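Long-range contacts in methionine-binding protein (Coxiella burnetii, PDB 3TQW), which probably captures methionine as the substrate-binding component of an ABC transporter: residues A[89-94]-A[161-166]; A[81-86]-A[193-198]; A[94-99]-A[186-191]. One frame throughout, in Å; residues are numbered along the deposited sequence.

Contact 1: residues A[89-94]-A[161-166]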
loop_
_atom_site.group_PDB
_atom_site.type_symbol
_atom_site.label_atom_id
_atom_site.label_comp_id
_atom_site.label_asym_id
_atom_site.label_seq_id
_atom_site.Cartn_x
_atom_site.Cartn_y
_atom_site.Cartn_z
ATOM N N TYR A 89 6.627 -2.938 12.715
ATOM C CA TYR A 89 5.985 -3.772 13.724
ATOM C C TYR A 89 6.937 -4.820 14.273
ATOM O O TYR A 89 7.888 -5.213 13.609
ATOM C CB TYR A 89 4.771 -4.486 13.131
ATOM C CG TYR A 89 3.748 -3.562 12.512
ATOM C CD1 TYR A 89 2.670 -3.099 13.253
ATOM C CD2 TYR A 89 3.852 -3.163 11.185
ATOM C CE1 TYR A 89 1.729 -2.260 12.701
ATOM C CE2 TYR A 89 2.910 -2.321 10.617
ATOM C CZ TYR A 89 1.849 -1.872 11.381
ATOM O OH TYR A 89 0.898 -1.032 10.840
ATOM N N SER A 90 6.665 -5.285 15.485
ATOM C CA SER A 90 7.468 -6.341 16.079
ATOM C C SER A 90 6.668 -7.106 17.121
ATOM O O SER A 90 5.756 -6.559 17.737
ATOM C CB SER A 90 8.732 -5.762 16.720
ATOM O OG SER A 90 9.455 -6.764 17.410
ATOM N N LYS A 91 7.011 -8.377 17.296
ATOM C CA LYS A 91 6.497 -9.167 18.403
ATOM C C LYS A 91 7.637 -9.506 19.359
ATOM O O LYS A 91 7.489 -10.352 20.241
ATOM C CB LYS A 91 5.821 -10.445 17.896
ATOM C CG LYS A 91 4.446 -10.210 17.292
ATOM C CD LYS A 91 4.013 -11.355 16.390
ATOM C CE LYS A 91 3.979 -12.681 17.128
ATOM N NZ LYS A 91 3.512 -13.781 16.235
ATOM N N LYS A 92 8.774 -8.835 19.185
ATOM C CA LYS A 92 9.941 -9.101 20.025
ATOM C C LYS A 92 10.437 -7.867 20.795
ATOM O O LYS A 92 11.097 -8.000 21.822
ATOM C CB LYS A 92 11.080 -9.721 19.201
ATOM C CG LYS A 92 10.744 -11.083 18.584
ATOM C CD LYS A 92 11.967 -11.708 17.927
ATOM C CE LYS A 92 11.614 -12.933 17.084
ATOM N NZ LYS A 92 11.029 -14.049 17.881
ATOM N N ILE A 93 10.124 -6.674 20.297
ATOM C CA ILE A 93 10.509 -5.440 20.980
ATOM C C ILE A 93 9.355 -4.442 21.047
ATOM O O ILE A 93 8.475 -4.441 20.182
ATOM C CB ILE A 93 11.730 -4.760 20.315
ATOM C CG1 ILE A 93 11.412 -4.357 18.874
ATOM C CG2 ILE A 93 12.956 -5.667 20.369
ATOM C CD1 ILE A 93 12.560 -3.647 18.163
ATOM N N THR A 94 9.364 -3.598 22.076
ATOM C CA THR A 94 8.355 -2.553 22.231
ATOM C C THR A 94 8.935 -1.185 21.906
ATOM O O THR A 94 8.200 -0.215 21.733
ATOM C CB THR A 94 7.793 -2.507 23.665
ATOM O OG1 THR A 94 8.868 -2.311 24.590
ATOM C CG2 THR A 94 7.071 -3.802 24.002
ATOM N N ARG A 161 3.439 -12.652 8.712
ATOM C CA ARG A 161 3.667 -13.958 9.320
ATOM C C ARG A 161 5.139 -14.169 9.665
ATOM O O ARG A 161 5.530 -15.251 10.099
ATOM C CB ARG A 161 3.172 -15.078 8.399
ATOM C CG ARG A 161 1.657 -15.241 8.371
ATOM C CD ARG A 161 1.200 -16.175 7.257
ATOM N NE ARG A 161 -0.225 -16.493 7.351
ATOM C CZ ARG A 161 -1.201 -15.715 6.889
ATOM N NH1 ARG A 161 -0.916 -14.560 6.300
ATOM N NH2 ARG A 161 -2.468 -16.089 7.020
ATOM N N SER A 162 5.946 -13.127 9.482
ATOM C CA SER A 162 7.385 -13.223 9.705
ATOM C C SER A 162 7.793 -12.821 11.119
ATOM O O SER A 162 8.931 -13.045 11.527
ATOM C CB SER A 162 8.147 -12.364 8.688
ATOM O OG SER A 162 8.036 -10.980 8.988
ATOM N N LEU A 163 6.859 -12.241 11.864
ATOM C CA LEU A 163 7.181 -11.606 13.139
ATOM C C LEU A 163 7.670 -12.564 14.218
ATOM O O LEU A 163 8.144 -12.131 15.263
ATOM C CB LEU A 163 5.995 -10.788 13.650
ATOM C CG LEU A 163 5.687 -9.542 12.820
ATOM C CD1 LEU A 163 4.493 -8.803 13.392
ATOM C CD2 LEU A 163 6.911 -8.633 12.767
ATOM N N GLY A 164 7.555 -13.862 13.968
ATOM C CA GLY A 164 8.113 -14.843 14.879
ATOM C C GLY A 164 9.577 -15.099 14.573
ATOM O O GLY A 164 10.300 -15.671 15.388
ATOM N N ASP A 165 10.018 -14.660 13.398
ATOM C CA ASP A 165 11.360 -14.972 12.913
ATOM C C ASP A 165 12.244 -13.743 12.718
ATOM O O ASP A 165 13.443 -13.870 12.481
ATOM C CB ASP A 165 11.278 -15.751 11.598
ATOM C CG ASP A 165 10.577 -17.087 11.756
ATOM O OD1 ASP A 165 10.800 -17.760 12.786
ATOM O OD2 ASP A 165 9.803 -17.464 10.853
ATOM N N VAL A 166 11.659 -12.554 12.793
ATOM C CA VAL A 166 12.457 -11.340 12.671
ATOM C C VAL A 166 12.195 -10.438 13.861
ATOM O O VAL A 166 11.236 -10.640 14.601
ATOM C CB VAL A 166 12.158 -10.579 11.367
ATOM C CG1 VAL A 166 12.453 -11.472 10.161
ATOM C CG2 VAL A 166 10.703 -10.105 11.352
HETATM O O HOH W 1 8.869 -9.698 15.732
#
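One water ties Lys91 to Leu163 and Val166 through backbone atoms alone. It accepts from Lys91 N at 2.8 Å. It donates to Leu163 O at 2.6 Å and to Val166 O at 2.8 Å. It thus holds the turn at 161-166 against the loop that leaves strand 87-89. The one direct hydrogen bond between the segments is from Lys92 NZ to Gly164 O, 3.1 Å. The amine stands well above the carbonyl plane, 59° out of it. A bend at the last torsion (chi4 -63°) puts NZ there, after an otherwise extended chain. The methylenes of that chain run past Val166 O, with Lys92 CE 3.4 Å from it.

Leu163 carries the apolar half of the contact. Lys91 crosses it at about a right angle, and Lys91 CD presses on Leu163 CB at 3.4 Å, closer than carbons usually pack. The CD2 branch of Leu163 reaches inward to Tyr89 O at 3.7 Å and also meets Ser90 CA. Leu163 further touches Ala169 of strand 168-171, whose backbone pairs with Tyr89.

Ser90 shapes the lysine loop. Ser90 OG accepts from Lys92 N at 2.8 Å and also from Ile93 N, an ST turn extended to an ST motif. The same hydroxyl bonds to Asp167 O, so it links its own loop to the end of the other one. In the turn opposite, Asp165 N bonds back to Ser162 O.

Both lysines lie at the surface, while Leu163 is buried. Lys91 offers methylenes to this contact, and Lys92 its methylenes and NZ. The polar grip falls on backbone carbonyls, with no salt bridge across the segments. The water serves three main-chain groups that do not bond to one another directly.

Contact 2: residues A[81-86]-A[193-198]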
loop_
_atom_site.group_PDB
_atom_site.type_symbol
_atom_site.label_atom_id
_atom_site.label_comp_id
_atom_site.label_asym_id
_atom_site.label_seq_id
_atom_site.Cartn_x
_atom_site.Cartn_y
_atom_site.Cartn_z
ATOM N N THR A 81 -6.940 8.146 -3.629
ATOM C CA THR A 81 -7.965 7.692 -2.700
ATOM C C THR A 81 -7.560 8.015 -1.268
ATOM O O THR A 81 -8.045 8.979 -0.675
ATOM C CB THR A 81 -8.200 6.176 -2.836
ATOM O OG1 THR A 81 -6.952 5.482 -2.670
ATOM C CG2 THR A 81 -8.760 5.862 -4.204
ATOM N N PHE A 82 -6.667 7.201 -0.717
ATOM C CA PHE A 82 -6.147 7.443 0.618
ATOM C C PHE A 82 -4.666 7.128 0.644
ATOM O O PHE A 82 -4.179 6.334 -0.160
ATOM C CB PHE A 82 -6.852 6.546 1.650
ATOM C CG PHE A 82 -8.336 6.761 1.737
ATOM C CD1 PHE A 82 -8.873 7.581 2.716
ATOM C CD2 PHE A 82 -9.195 6.132 0.853
ATOM C CE1 PHE A 82 -10.235 7.781 2.798
ATOM C CE2 PHE A 82 -10.563 6.330 0.930
ATOM C CZ PHE A 82 -11.084 7.151 1.904
ATOM N N VAL A 83 -3.942 7.761 1.557
ATOM C CA VAL A 83 -2.594 7.320 1.872
ATOM C C VAL A 83 -2.664 6.494 3.152
ATOM O O VAL A 83 -3.416 6.822 4.072
ATOM C CB VAL A 83 -1.614 8.498 2.038
ATOM C CG1 VAL A 83 -2.104 9.459 3.112
ATOM C CG2 VAL A 83 -0.214 7.986 2.364
ATOM N N TYR A 84 -1.900 5.408 3.194
ATOM C CA TYR A 84 -1.921 4.490 4.327
ATOM C C TYR A 84 -0.522 4.419 4.933
ATOM O O TYR A 84 0.262 3.540 4.577
ATOM C CB TYR A 84 -2.354 3.087 3.884
ATOM C CG TYR A 84 -3.713 3.012 3.218
ATOM C CD1 TYR A 84 -4.881 2.961 3.976
ATOM C CD2 TYR A 84 -3.827 2.960 1.830
ATOM C CE1 TYR A 84 -6.130 2.878 3.371
ATOM C CE2 TYR A 84 -5.075 2.879 1.216
ATOM C CZ TYR A 84 -6.222 2.839 1.993
ATOM O OH TYR A 84 -7.461 2.757 1.392
ATOM N N PRO A 85 -0.199 5.354 5.844
ATOM C CA PRO A 85 1.163 5.434 6.381
ATOM C C PRO A 85 1.663 4.092 6.884
ATOM O O PRO A 85 1.031 3.473 7.743
ATOM C CB PRO A 85 1.023 6.432 7.533
ATOM C CG PRO A 85 -0.069 7.334 7.081
ATOM C CD PRO A 85 -1.059 6.426 6.377
HETATM N N MSE A 86 2.796 3.655 6.344
HETATM C CA MSE A 86 3.363 2.346 6.658
HETATM C C MSE A 86 3.990 2.300 8.049
HETATM O O MSE A 86 4.699 3.229 8.458
HETATM C CB MSE A 86 4.401 1.964 5.596
HETATM C CG MSE A 86 5.207 0.718 5.920
HETATM SE SE MSE A 86 6.533 0.345 4.535
HETATM C CE MSE A 86 5.366 -0.499 3.224
ATOM N N PRO A 193 2.100 11.632 7.003
ATOM C CA PRO A 193 0.956 11.630 6.086
ATOM C C PRO A 193 1.275 12.208 4.709
ATOM O O PRO A 193 0.536 11.952 3.758
ATOM C CB PRO A 193 -0.057 12.526 6.800
ATOM C CG PRO A 193 0.787 13.479 7.588
ATOM C CD PRO A 193 1.977 12.670 8.043
ATOM N N ASN A 194 2.356 12.970 4.602
ATOM C CA ASN A 194 2.675 13.662 3.355
ATOM C C ASN A 194 3.728 12.951 2.515
ATOM O O ASN A 194 4.720 13.550 2.104
ATOM C CB ASN A 194 3.112 15.100 3.641
ATOM C CG ASN A 194 2.051 15.889 4.380
ATOM O OD1 ASN A 194 2.318 16.493 5.420
ATOM N ND2 ASN A 194 0.833 15.879 3.849
ATOM N N SER A 195 3.499 11.672 2.252
ATOM C CA SER A 195 4.443 10.864 1.497
ATOM C C SER A 195 4.000 10.780 0.039
ATOM O O SER A 195 2.912 11.232 -0.314
ATOM C CB SER A 195 4.513 9.459 2.102
ATOM O OG SER A 195 3.311 8.747 1.846
ATOM N N PRO A 196 4.851 10.214 -0.822
ATOM C CA PRO A 196 4.437 9.977 -2.210
ATOM C C PRO A 196 3.579 8.718 -2.386
ATOM O O PRO A 196 3.383 8.289 -3.521
ATOM C CB PRO A 196 5.770 9.795 -2.938
ATOM C CG PRO A 196 6.708 9.318 -1.893
ATOM C CD PRO A 196 6.286 9.962 -0.611
ATOM N N TYR A 197 3.055 8.156 -1.299
ATOM C CA TYR A 197 2.414 6.837 -1.368
ATOM C C TYR A 197 0.890 6.807 -1.250
ATOM O O TYR A 197 0.324 5.799 -0.828
ATOM C CB TYR A 197 3.047 5.887 -0.346
ATOM C CG TYR A 197 4.534 5.755 -0.555
ATOM C CD1 TYR A 197 5.438 6.269 0.368
ATOM C CD2 TYR A 197 5.039 5.149 -1.699
ATOM C CE1 TYR A 197 6.804 6.162 0.165
ATOM C CE2 TYR A 197 6.399 5.033 -1.908
ATOM C CZ TYR A 197 7.276 5.542 -0.976
ATOM O OH TYR A 197 8.633 5.431 -1.191
ATOM N N ALA A 198 0.226 7.890 -1.637
ATOM C CA ALA A 198 -1.229 7.871 -1.730
ATOM C C ALA A 198 -1.630 6.810 -2.744
ATOM O O ALA A 198 -0.989 6.664 -3.785
ATOM C CB ALA A 198 -1.762 9.236 -2.154
HETATM O O HOH W 2 -0.025 4.291 1.438
#
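Two strand crossovers between the lobes of the binding protein meet where Val83 packs on Ala198. Strand 75-83 ends here and the chain runs on to strand 87-89 of the other sheet. Segment 193-198 returns from strand 189-190 to strand 198-204. Val83 CB lies 3.8 Å from Ala198 CA and 4.3 Å from Ala198 CB. Val83 is deposited in two conformers, so the places of its methyls are less certain. In the one given, CG2 of Val83 is anti to the backbone N and faces Ser195 OG at 3.6 Å, while CG1 approaches Pro193 O. Ser195 OG also accepts from Tyr197 N at 3.2 Å, an ST turn that curls the returning chain.

No direct hydrogen bond joins the segments. A water does: it accepts from Tyr84 N at 2.8 Å and bonds to Tyr197 O at 2.7 Å. Tyr84 CB is directed away from segment 193-198, and the side chain touches the bound methionine. Tyr197 meets His60 of the pocket edge to face. Paired crossovers beside the ligand cleft are consistent with the hinge of a two-lobed periplasmic binding protein, as expected for the NlpA family.

Contact 3: residues A[94-99]-A[186-191]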
loop_
_atom_site.group_PDB
_atom_site.type_symbol
_atom_site.label_atom_id
_atom_site.label_comp_id
_atom_site.label_asym_id
_atom_site.label_seq_id
_atom_site.Cartn_x
_atom_site.Cartn_y
_atom_site.Cartn_z
ATOM N N THR A 94 9.364 -3.598 22.076
ATOM C CA THR A 94 8.355 -2.553 22.231
ATOM C C THR A 94 8.935 -1.185 21.906
ATOM O O THR A 94 8.200 -0.215 21.733
ATOM C CB THR A 94 7.793 -2.507 23.665
ATOM O OG1 THR A 94 8.868 -2.311 24.590
ATOM C CG2 THR A 94 7.071 -3.802 24.002
ATOM N N ALA A 95 10.259 -1.105 21.838
ATOM C CA ALA A 95 10.924 0.148 21.504
ATOM C C ALA A 95 12.087 -0.111 20.559
ATOM O O ALA A 95 12.759 -1.134 20.661
ATOM C CB ALA A 95 11.407 0.848 22.765
ATOM N N LEU A 96 12.325 0.819 19.643
ATOM C CA LEU A 96 13.331 0.613 18.609
ATOM C C LEU A 96 14.746 0.484 19.169
ATOM O O LEU A 96 15.581 -0.217 18.595
ATOM C CB LEU A 96 13.261 1.724 17.559
ATOM C CG LEU A 96 12.034 1.695 16.644
ATOM C CD1 LEU A 96 12.003 2.926 15.747
ATOM C CD2 LEU A 96 12.012 0.414 15.810
ATOM N N THR A 97 15.016 1.153 20.287
ATOM C CA THR A 97 16.343 1.083 20.897
ATOM C C THR A 97 16.694 -0.326 21.378
ATOM O O THR A 97 17.866 -0.650 21.562
ATOM C CB THR A 97 16.508 2.092 22.061
ATOM O OG1 THR A 97 15.449 1.921 23.012
ATOM C CG2 THR A 97 16.485 3.518 21.535
ATOM N N GLN A 98 15.680 -1.164 21.570
ATOM C CA GLN A 98 15.899 -2.532 22.042
ATOM C C GLN A 98 16.587 -3.439 21.014
ATOM O O GLN A 98 17.031 -4.536 21.354
ATOM C CB GLN A 98 14.579 -3.170 22.483
ATOM C CG GLN A 98 13.877 -2.448 23.623
ATOM C CD GLN A 98 12.612 -3.157 24.068
ATOM O OE1 GLN A 98 11.691 -3.367 23.279
ATOM N NE2 GLN A 98 12.566 -3.541 25.339
ATOM N N LEU A 99 16.665 -2.995 19.762
ATOM C CA LEU A 99 17.279 -3.812 18.715
ATOM C C LEU A 99 18.714 -4.179 19.063
ATOM O O LEU A 99 19.518 -3.313 19.390
ATOM C CB LEU A 99 17.245 -3.096 17.365
ATOM C CG LEU A 99 15.911 -3.130 16.624
ATOM C CD1 LEU A 99 15.969 -2.249 15.394
ATOM C CD2 LEU A 99 15.543 -4.564 16.258
ATOM N N ASP A 186 -0.252 -0.530 17.253
ATOM C CA ASP A 186 0.808 -1.528 17.371
ATOM C C ASP A 186 2.164 -1.119 16.789
ATOM O O ASP A 186 3.199 -1.629 17.217
ATOM C CB ASP A 186 0.346 -2.851 16.758
ATOM C CG ASP A 186 -0.879 -3.410 17.454
ATOM O OD1 ASP A 186 -0.906 -3.411 18.701
ATOM O OD2 ASP A 186 -1.819 -3.838 16.756
ATOM N N ALA A 187 2.163 -0.204 15.824
ATOM C CA ALA A 187 3.406 0.199 15.173
ATOM C C ALA A 187 4.329 0.956 16.125
ATOM O O ALA A 187 3.884 1.826 16.880
ATOM C CB ALA A 187 3.117 1.037 13.938
ATOM N N LEU A 188 5.615 0.620 16.092
ATOM C CA LEU A 188 6.601 1.346 16.885
ATOM C C LEU A 188 6.834 2.720 16.272
ATOM O O LEU A 188 7.270 3.652 16.947
ATOM C CB LEU A 188 7.918 0.569 16.966
ATOM C CG LEU A 188 7.993 -0.567 17.991
ATOM C CD1 LEU A 188 7.010 -1.678 17.655
ATOM C CD2 LEU A 188 9.411 -1.125 18.097
ATOM N N LEU A 189 6.517 2.834 14.987
ATOM C CA LEU A 189 6.730 4.056 14.218
ATOM C C LEU A 189 6.016 3.937 12.875
ATOM O O LEU A 189 5.968 2.852 12.298
ATOM C CB LEU A 189 8.225 4.267 13.975
ATOM C CG LEU A 189 8.611 5.463 13.100
ATOM C CD1 LEU A 189 8.283 6.791 13.792
ATOM C CD2 LEU A 189 10.079 5.413 12.714
ATOM N N THR A 190 5.463 5.040 12.377
ATOM C CA THR A 190 4.880 5.046 11.033
ATOM C C THR A 190 5.377 6.236 10.219
ATOM O O THR A 190 5.876 7.218 10.774
ATOM C CB THR A 190 3.338 5.112 11.059
ATOM O OG1 THR A 190 2.926 6.418 11.480
ATOM C CG2 THR A 190 2.761 4.070 12.005
ATOM N N GLU A 191 5.228 6.146 8.901
ATOM C CA GLU A 191 5.506 7.267 8.018
ATOM C C GLU A 191 4.642 8.450 8.403
ATOM O O GLU A 191 3.642 8.295 9.105
ATOM C CB GLU A 191 5.154 6.912 6.572
ATOM C CG GLU A 191 5.917 5.759 5.952
ATOM C CD GLU A 191 5.342 5.385 4.594
ATOM O OE1 GLU A 191 4.100 5.386 4.455
ATOM O OE2 GLU A 191 6.124 5.104 3.666
#
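Leu188 supplies most of the first shell, set against the backbone of Thr94 and Ala95 and the side chain of Leu96. Leu188 CG lies 3.8 Å from Thr94 O. Leu188 CD2 sits 3.8 Å from Ala95 C and 3.8 Å from Leu96 CD2. The two leucine side chains cross obliquely, methyl against methyl. The other methyl of Leu96, CD1, reaches Leu189 CD2 more loosely, at 4.4 Å. Leu96 and Leu189 both also touch Ala124, just past helix 111-123.

The second shell fixes the turn that presents Leu96. Gln98 folds back over the start of its own segment, and its OE1 accepts from three donors. Thr94 N lies 2.6 Å from Gln98 OE1 and nearly in line with the amide C=O, at 166°. Ala95 N is 3.0 Å from Gln98 OE1 and lies above the amide plane, 47° out of it. Thr94 OG1 adds a longer bond to Gln98 OE1, 3.3 Å. CD of Gln98 is anti to its CA (chi2 -177°), which extends the chain far enough to reach back. Behind this, Gln98 N bonds to Ala95 O at 3.1 Å and Leu99 N to Leu96 O, so residues 96-98 form a short 3-10 turn.

On the other segment, Leu188 and Leu189 are placed by backbone bonds to Leu88. These put 189-190 at the edge of the sheet, next to strand 87-89. Further along, Glu191 forms a salt bridge with Arg116 of the methionine pocket and accepts from Met86 N.

No hydrogen bond crosses between the two segments. They are held by dispersion and by the covering of leucine methyls near the surface. The polar bonds act within segment 94-99: one amide oxygen gathers two backbone N-H groups and a hydroxyl, and so sets the shape on which the leucines pack.

In the fold
Contact 2 lies about 8 Å from the centre of the chain, measured between centres, at the crossovers between the lobes. Contacts 1 and 3 are each about 20 Å out, on the second lobe. Contacts 1 and 2 are partly buried; contact 3 is a surface contact. Contacts 1 and 3 share Thr94 and serve one long loop between strands 87-89 and 104-108. Ile93 joins them, packing on Gln98, Leu99 and Leu188. Contact 3 reaches contact 2 through the Glu191-Met86 bond. Contacts 1 and 2 each use a water between main-chain groups. Contact 1 adds a lysine bond, whereas contact 3 is apolar across its seam.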